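Local coordinates for protein beta subunit of a putative Aromatic-ring-hydroxylating dioxygenase (Novosphingobium aromaticivorans DSM 12444, PDB 3EBY) that is probably the non-catalytic beta subunit of an aromatic-ring-hydroxylating dioxygenase, a trimer-forming protein of the NTF2-like fold whose own function is not established, at residues C26-R31 against N88-G93; S110-Q115 against T122-A127. One frame throughout, in Å; residues are numbered along the deposited sequence.

Contact 1 of 2, residues C26-R31 against N88-G93; sequences CLDDDR and NRHLIG
D28, in the last turn of helix 8-28, puts its carboxylate against the backbone N-H and imidazole of H90 on strand 87-101. Its CB touches N88 O (3.4 Å) and lies over one face of the R89 guanidinium. With CG anti to the carbonyl carbon (chi1 -65°), the two oxygens divide H90 between them. OD1 takes the ring N-H of ND1 at 2.6 Å through its syn lone pair, almost in the imidazole plane, while OD2 accepts the backbone N-H of H90 at 2.7 Å, straight at 173° but from above the carboxylate plane. A water joins OD2 to H90 O, and R89 NH1 adds only a long salt bridge (3.6 Å to D28 OD2), no N-H directed at the oxygen. These bonds fix the ring's rotation; with H90 NE2 bonded to I163 O, the imidazole is probably protonated, paired with a charged D28. An alanine here would take away both acceptors of H90 and would probably loosen the helix end from the strand. L27 CB approaches the imidazole obliquely, 3.9 Å from H90 CE1. The helix closes in a Schellman motif at D30, the H90 ring packs on Y130 of strand 122-135, and R50 of the second subunit reaches D28 O.

Contact 2 of 2, residues S110-Q115 against T122-A127; sequences SYVVFQ and TRIYNA
Strands 104-116 and 122-135 form an antiparallel beta hairpin interrupted by a classic beta bulge, Y125 and N126 both facing V113. V113 O accepts two backbone N-H groups, from Y125 N at 2.9 Å and N126 N at 3.2 Å, and V113 N donates to N126 O. The register shifts by one, so that F114 pairs with I124 and Q115 with R123, these joined by reciprocal backbone bonds. On the face carrying V112 and F114, V112 CG1 touches I124 CG2 (3.8 Å) and covers the rim of one face of the F114 ring, while V112 CG2 meets A127 CB. This apolar side enters the trimer interface, where F114 packs on its counterpart in the third subunit. On the other face the extended Q115 runs alongside Y125, its NE2 3.8 Å above the ring centre and the amide tilted 25° from it; V113 CG1 comes at that ring's edge. N88 OD1 accepts from Q115 NE2, and A156 N bonds to Y125 OH, holding both side chains in place. Y111, its ring stacked with Y130, has CG between the backbone N and the carbonyl carbon (chi1 73°); its OH donates a hydrogen bond to N126 OD1 at 2.7 Å, nearly along the C=O axis.

In the fold
Strands 87-101 and 104-116 are neighbours in one sheet, so contacts 1 and 2, with centres about 10 Å apart, meet directly: R89 O lies 2.8 Å from F114 N, and G93 N 2.8 Å from S110 O, both probable hydrogen bonds. H90 NE2 also packs on V113 CG2 at 3.5 Å, setting the imidazole of contact 1 beside V113, the residue opposite the bulge. Helix 8-28 is thereby tied to the hairpin through strand 87-101, outermost in the sheet of this chain. Between subunits, R89 NH1 bonds to S110 OG of the second subunit. No ligand or active site is identified here; contact 1 fastens the helix end to the sheet, contact 2 lies within it, and both touch neighbouring subunits.

Contact 1 of 2, residues C26-R31 against N88-G93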
loop_
_atom_site.group_PDB
_atom_site.type_symbol
_atom_site.label_atom_id
_atom_site.label_comp_id
_atom_site.label_asym_id
_atom_site.label_seq_id
_atom_site.Cartn_x
_atom_site.Cartn_y
_atom_site.Cartn_z
ATOM N N CYS A 26 -10.915 1.695 -10.355
ATOM C CA CYS A 26 -11.555 1.600 -11.677
ATOM C C CYS A 26 -11.242 0.246 -12.340
ATOM O O CYS A 26 -12.161 -0.488 -12.742
ATOM C CB CYS A 26 -11.085 2.799 -12.543
ATOM S SG CYS A 26 -11.131 2.531 -14.251
ATOM N N LEU A 27 -9.972 -0.151 -12.336
ATOM C CA LEU A 27 -9.577 -1.423 -12.941
ATOM C C LEU A 27 -10.045 -2.635 -12.120
ATOM O O LEU A 27 -10.583 -3.602 -12.677
ATOM C CB LEU A 27 -8.048 -1.485 -13.174
ATOM C CG LEU A 27 -7.555 -0.471 -14.242
ATOM C CD1 LEU A 27 -5.980 -0.380 -14.290
ATOM C CD2 LEU A 27 -8.148 -0.821 -15.581
ATOM N N ASP A 28 -9.902 -2.548 -10.799
ATOM C CA ASP A 28 -10.255 -3.667 -9.918
ATOM C C ASP A 28 -11.766 -3.942 -9.917
ATOM O O ASP A 28 -12.184 -5.093 -9.821
ATOM C CB ASP A 28 -9.803 -3.393 -8.517
ATOM C CG ASP A 28 -8.282 -3.305 -8.389
ATOM O OD1 ASP A 28 -7.557 -3.729 -9.332
ATOM O OD2 ASP A 28 -7.831 -2.798 -7.344
ATOM N N ASP A 29 -12.563 -2.871 -10.042
ATOM C CA ASP A 29 -14.025 -2.956 -10.079
ATOM C C ASP A 29 -14.529 -3.405 -11.474
ATOM O O ASP A 29 -15.748 -3.511 -11.689
ATOM C CB ASP A 29 -14.653 -1.580 -9.766
ATOM C CG ASP A 29 -14.616 -1.208 -8.296
ATOM O OD1 ASP A 29 -14.342 -2.086 -7.451
ATOM O OD2 ASP A 29 -14.976 -0.030 -7.996
ATOM N N ASP A 30 -13.602 -3.556 -12.424
ATOM C CA ASP A 30 -13.938 -3.869 -13.817
ATOM C C ASP A 30 -14.791 -2.763 -14.467
ATOM O O ASP A 30 -15.634 -3.042 -15.321
ATOM C CB ASP A 30 -14.667 -5.215 -13.899
ATOM C CG ASP A 30 -14.781 -5.733 -15.322
ATOM O OD1 ASP A 30 -13.772 -5.720 -16.041
ATOM O OD2 ASP A 30 -15.859 -6.232 -15.661
ATOM N N ARG A 31 -14.551 -1.509 -14.085
ATOM C CA ARG A 31 -15.159 -0.363 -14.772
ATOM C C ARG A 31 -14.224 0.094 -15.894
ATOM O O ARG A 31 -13.771 1.240 -15.935
ATOM C CB ARG A 31 -15.483 0.761 -13.779
ATOM C CG ARG A 31 -16.635 0.391 -12.866
ATOM C CD ARG A 31 -17.041 1.495 -11.943
ATOM N NE ARG A 31 -16.141 1.592 -10.802
ATOM C CZ ARG A 31 -15.194 2.520 -10.676
ATOM N NH1 ARG A 31 -15.071 3.476 -11.575
ATOM N NH2 ARG A 31 -14.347 2.471 -9.672
ATOM N N ASN A 88 -8.926 -8.867 -9.841
ATOM C CA ASN A 88 -7.703 -8.113 -9.620
ATOM C C ASN A 88 -7.833 -7.160 -8.469
ATOM O O ASN A 88 -8.909 -6.608 -8.209
ATOM C CB ASN A 88 -7.315 -7.340 -10.875
ATOM C CG ASN A 88 -6.973 -8.252 -12.030
ATOM O OD1 ASN A 88 -6.117 -9.145 -11.903
ATOM N ND2 ASN A 88 -7.761 -8.160 -13.099
ATOM N N ARG A 89 -6.687 -6.880 -7.846
ATOM C CA ARG A 89 -6.609 -5.981 -6.732
ATOM C C ARG A 89 -5.291 -5.214 -6.844
ATOM O O ARG A 89 -4.225 -5.823 -6.816
ATOM C CB ARG A 89 -6.606 -6.802 -5.439
ATOM C CG ARG A 89 -6.579 -6.009 -4.195
ATOM C CD ARG A 89 -7.771 -5.141 -4.128
ATOM N NE ARG A 89 -8.999 -5.877 -4.426
ATOM C CZ ARG A 89 -10.134 -5.283 -4.765
ATOM N NH1 ARG A 89 -10.188 -3.973 -4.873
ATOM N NH2 ARG A 89 -11.215 -5.992 -4.970
ATOM N N HIS A 90 -5.372 -3.889 -6.942
ATOM C CA HIS A 90 -4.172 -3.015 -6.945
ATOM C C HIS A 90 -3.942 -2.435 -5.546
ATOM O O HIS A 90 -4.887 -1.944 -4.893
ATOM C CB HIS A 90 -4.366 -1.801 -7.873
ATOM C CG HIS A 90 -4.252 -2.093 -9.338
ATOM N ND1 HIS A 90 -5.219 -2.788 -10.032
ATOM C CD2 HIS A 90 -3.425 -1.560 -10.280
ATOM C CE1 HIS A 90 -4.906 -2.802 -11.321
ATOM N NE2 HIS A 90 -3.804 -2.086 -11.496
ATOM N N LEU A 91 -2.689 -2.461 -5.104
ATOM C CA LEU A 91 -2.242 -1.573 -4.070
ATOM C C LEU A 91 -1.173 -0.659 -4.671
ATOM O O LEU A 91 -0.182 -1.124 -5.239
ATOM C CB LEU A 91 -1.715 -2.308 -2.827
ATOM C CG LEU A 91 -2.725 -3.114 -1.975
ATOM C CD1 LEU A 91 -1.941 -3.825 -0.873
ATOM C CD2 LEU A 91 -3.783 -2.234 -1.318
ATOM N N ILE A 92 -1.390 0.638 -4.562
ATOM C CA ILE A 92 -0.483 1.627 -5.118
ATOM C C ILE A 92 0.115 2.482 -4.008
ATOM O O ILE A 92 -0.599 3.046 -3.148
ATOM C CB ILE A 92 -1.220 2.514 -6.190
ATOM C CG1 ILE A 92 -1.914 1.594 -7.218
ATOM C CG2 ILE A 92 -0.245 3.480 -6.866
ATOM C CD1 ILE A 92 -2.882 2.323 -8.205
ATOM N N GLY A 93 1.434 2.590 -4.017
ATOM C CA GLY A 93 2.118 3.425 -3.057
ATOM C C GLY A 93 1.884 4.907 -3.262
ATOM O O GLY A 93 1.425 5.352 -4.332
HETATM O O HOH W 1 -9.589 -6.153 -13.414
HETATM O O HOH W 2 -7.065 -0.626 -5.982
HETATM O O HOH W 3 -11.001 -7.251 -11.070
HETATM O O HOH W 4 -12.595 -3.863 -6.305
#

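Contact 2 of 2, residues S110-Q115 against T122-A127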
loop_
_atom_site.group_PDB
_atom_site.type_symbol
_atom_site.label_atom_id
_atom_site.label_comp_id
_atom_site.label_asym_id
_atom_site.label_seq_id
_atom_site.Cartn_x
_atom_site.Cartn_y
_atom_site.Cartn_z
ATOM N N SER A 110 5.172 3.079 -6.677
ATOM C CA SER A 110 5.230 1.632 -6.673
ATOM C C SER A 110 3.830 1.068 -6.661
ATOM O O SER A 110 2.914 1.696 -6.159
ATOM C CB SER A 110 5.997 1.091 -5.452
ATOM O OG SER A 110 7.370 1.431 -5.573
ATOM N N TYR A 111 3.679 -0.111 -7.242
ATOM C CA TYR A 111 2.397 -0.833 -7.249
ATOM C C TYR A 111 2.590 -2.349 -7.244
ATOM O O TYR A 111 3.616 -2.876 -7.695
ATOM C CB TYR A 111 1.543 -0.433 -8.475
ATOM C CG TYR A 111 2.068 -1.015 -9.790
ATOM C CD1 TYR A 111 1.829 -2.345 -10.139
ATOM C CD2 TYR A 111 2.881 -0.258 -10.631
ATOM C CE1 TYR A 111 2.368 -2.887 -11.311
ATOM C CE2 TYR A 111 3.475 -0.832 -11.790
ATOM C CZ TYR A 111 3.213 -2.137 -12.107
ATOM O OH TYR A 111 3.815 -2.727 -13.211
ATOM N N VAL A 112 1.572 -3.037 -6.748
ATOM C CA VAL A 112 1.466 -4.475 -6.913
ATOM C C VAL A 112 0.050 -4.780 -7.276
ATOM O O VAL A 112 -0.882 -4.269 -6.644
ATOM C CB VAL A 112 1.892 -5.268 -5.673
ATOM C CG1 VAL A 112 1.681 -6.768 -5.924
ATOM C CG2 VAL A 112 3.385 -4.997 -5.342
ATOM N N VAL A 113 -0.115 -5.598 -8.312
ATOM C CA VAL A 113 -1.408 -6.111 -8.703
ATOM C C VAL A 113 -1.470 -7.568 -8.248
ATOM O O VAL A 113 -0.579 -8.374 -8.566
ATOM C CB VAL A 113 -1.651 -6.079 -10.259
ATOM C CG1 VAL A 113 -3.041 -6.651 -10.562
ATOM C CG2 VAL A 113 -1.482 -4.681 -10.805
ATOM N N PHE A 114 -2.449 -7.843 -7.430
ATOM C CA PHE A 114 -2.748 -9.190 -6.929
ATOM C C PHE A 114 -3.921 -9.762 -7.735
ATOM O O PHE A 114 -4.849 -9.034 -8.115
ATOM C CB PHE A 114 -3.127 -9.130 -5.443
ATOM C CG PHE A 114 -2.103 -8.454 -4.577
ATOM C CD1 PHE A 114 -2.093 -7.070 -4.434
ATOM C CD2 PHE A 114 -1.102 -9.187 -3.966
ATOM C CE1 PHE A 114 -1.128 -6.441 -3.674
ATOM C CE2 PHE A 114 -0.116 -8.551 -3.203
ATOM C CZ PHE A 114 -0.121 -7.191 -3.074
ATOM N N GLN A 115 -3.890 -11.067 -7.984
ATOM C CA GLN A 115 -4.896 -11.677 -8.807
ATOM C C GLN A 115 -5.408 -12.957 -8.178
ATOM O O GLN A 115 -4.622 -13.753 -7.631
ATOM C CB GLN A 115 -4.328 -11.966 -10.182
ATOM C CG GLN A 115 -5.352 -12.327 -11.213
ATOM C CD GLN A 115 -4.752 -12.442 -12.596
ATOM O OE1 GLN A 115 -4.146 -13.451 -12.924
ATOM N NE2 GLN A 115 -4.867 -11.375 -13.392
ATOM N N THR A 122 -5.027 -16.161 -3.959
ATOM C CA THR A 122 -4.592 -14.846 -4.390
ATOM C C THR A 122 -3.063 -14.845 -4.486
ATOM O O THR A 122 -2.364 -15.167 -3.525
ATOM C CB THR A 122 -5.070 -13.756 -3.431
ATOM O OG1 THR A 122 -6.483 -13.878 -3.260
ATOM C CG2 THR A 122 -4.742 -12.365 -3.975
ATOM N N ARG A 123 -2.568 -14.501 -5.665
ATOM C CA ARG A 123 -1.140 -14.494 -5.949
ATOM C C ARG A 123 -0.719 -13.137 -6.412
ATOM O O ARG A 123 -1.532 -12.331 -6.814
ATOM C CB ARG A 123 -0.828 -15.474 -7.071
ATOM C CG ARG A 123 -1.146 -16.898 -6.748
ATOM C CD ARG A 123 -0.878 -17.790 -7.943
ATOM N NE ARG A 123 -1.202 -19.178 -7.640
ATOM C CZ ARG A 123 -2.399 -19.734 -7.806
ATOM N NH1 ARG A 123 -3.395 -19.054 -8.361
ATOM N NH2 ARG A 123 -2.587 -20.991 -7.440
ATOM N N ILE A 124 0.576 -12.879 -6.348
ATOM C CA ILE A 124 1.125 -11.665 -6.922
ATOM C C ILE A 124 1.199 -11.811 -8.435
ATOM O O ILE A 124 1.877 -12.720 -8.951
ATOM C CB ILE A 124 2.544 -11.351 -6.399
ATOM C CG1 ILE A 124 2.547 -11.211 -4.863
ATOM C CG2 ILE A 124 3.033 -10.084 -7.077
ATOM C CD1 ILE A 124 3.839 -11.659 -4.205
ATOM N N TYR A 125 0.430 -10.997 -9.152
ATOM C CA TYR A 125 0.372 -11.068 -10.612
ATOM C C TYR A 125 1.439 -10.208 -11.295
ATOM O O TYR A 125 2.138 -10.683 -12.216
ATOM C CB TYR A 125 -1.023 -10.690 -11.092
ATOM C CG TYR A 125 -1.148 -10.528 -12.575
ATOM C CD1 TYR A 125 -0.901 -11.584 -13.432
ATOM C CD2 TYR A 125 -1.453 -9.307 -13.120
ATOM C CE1 TYR A 125 -0.994 -11.425 -14.804
ATOM C CE2 TYR A 125 -1.509 -9.122 -14.486
ATOM C CZ TYR A 125 -1.313 -10.196 -15.324
ATOM O OH TYR A 125 -1.413 -10.007 -16.687
ATOM N N ASN A 126 1.537 -8.938 -10.879
ATOM C CA ASN A 126 2.494 -8.006 -11.478
ATOM C C ASN A 126 2.890 -6.951 -10.465
ATOM O O ASN A 126 2.006 -6.276 -9.898
ATOM C CB ASN A 126 1.870 -7.349 -12.732
ATOM C CG ASN A 126 2.839 -6.518 -13.499
ATOM O OD1 ASN A 126 2.985 -5.329 -13.231
ATOM N ND2 ASN A 126 3.586 -7.153 -14.426
ATOM N N ALA A 127 4.187 -6.889 -10.149
ATOM C CA ALA A 127 4.762 -5.828 -9.298
ATOM C C ALA A 127 5.660 -4.923 -10.125
ATOM O O ALA A 127 6.423 -5.404 -10.982
ATOM C CB ALA A 127 5.577 -6.449 -8.111
HETATM O O HOH W 5 -3.848 -16.220 -8.787
#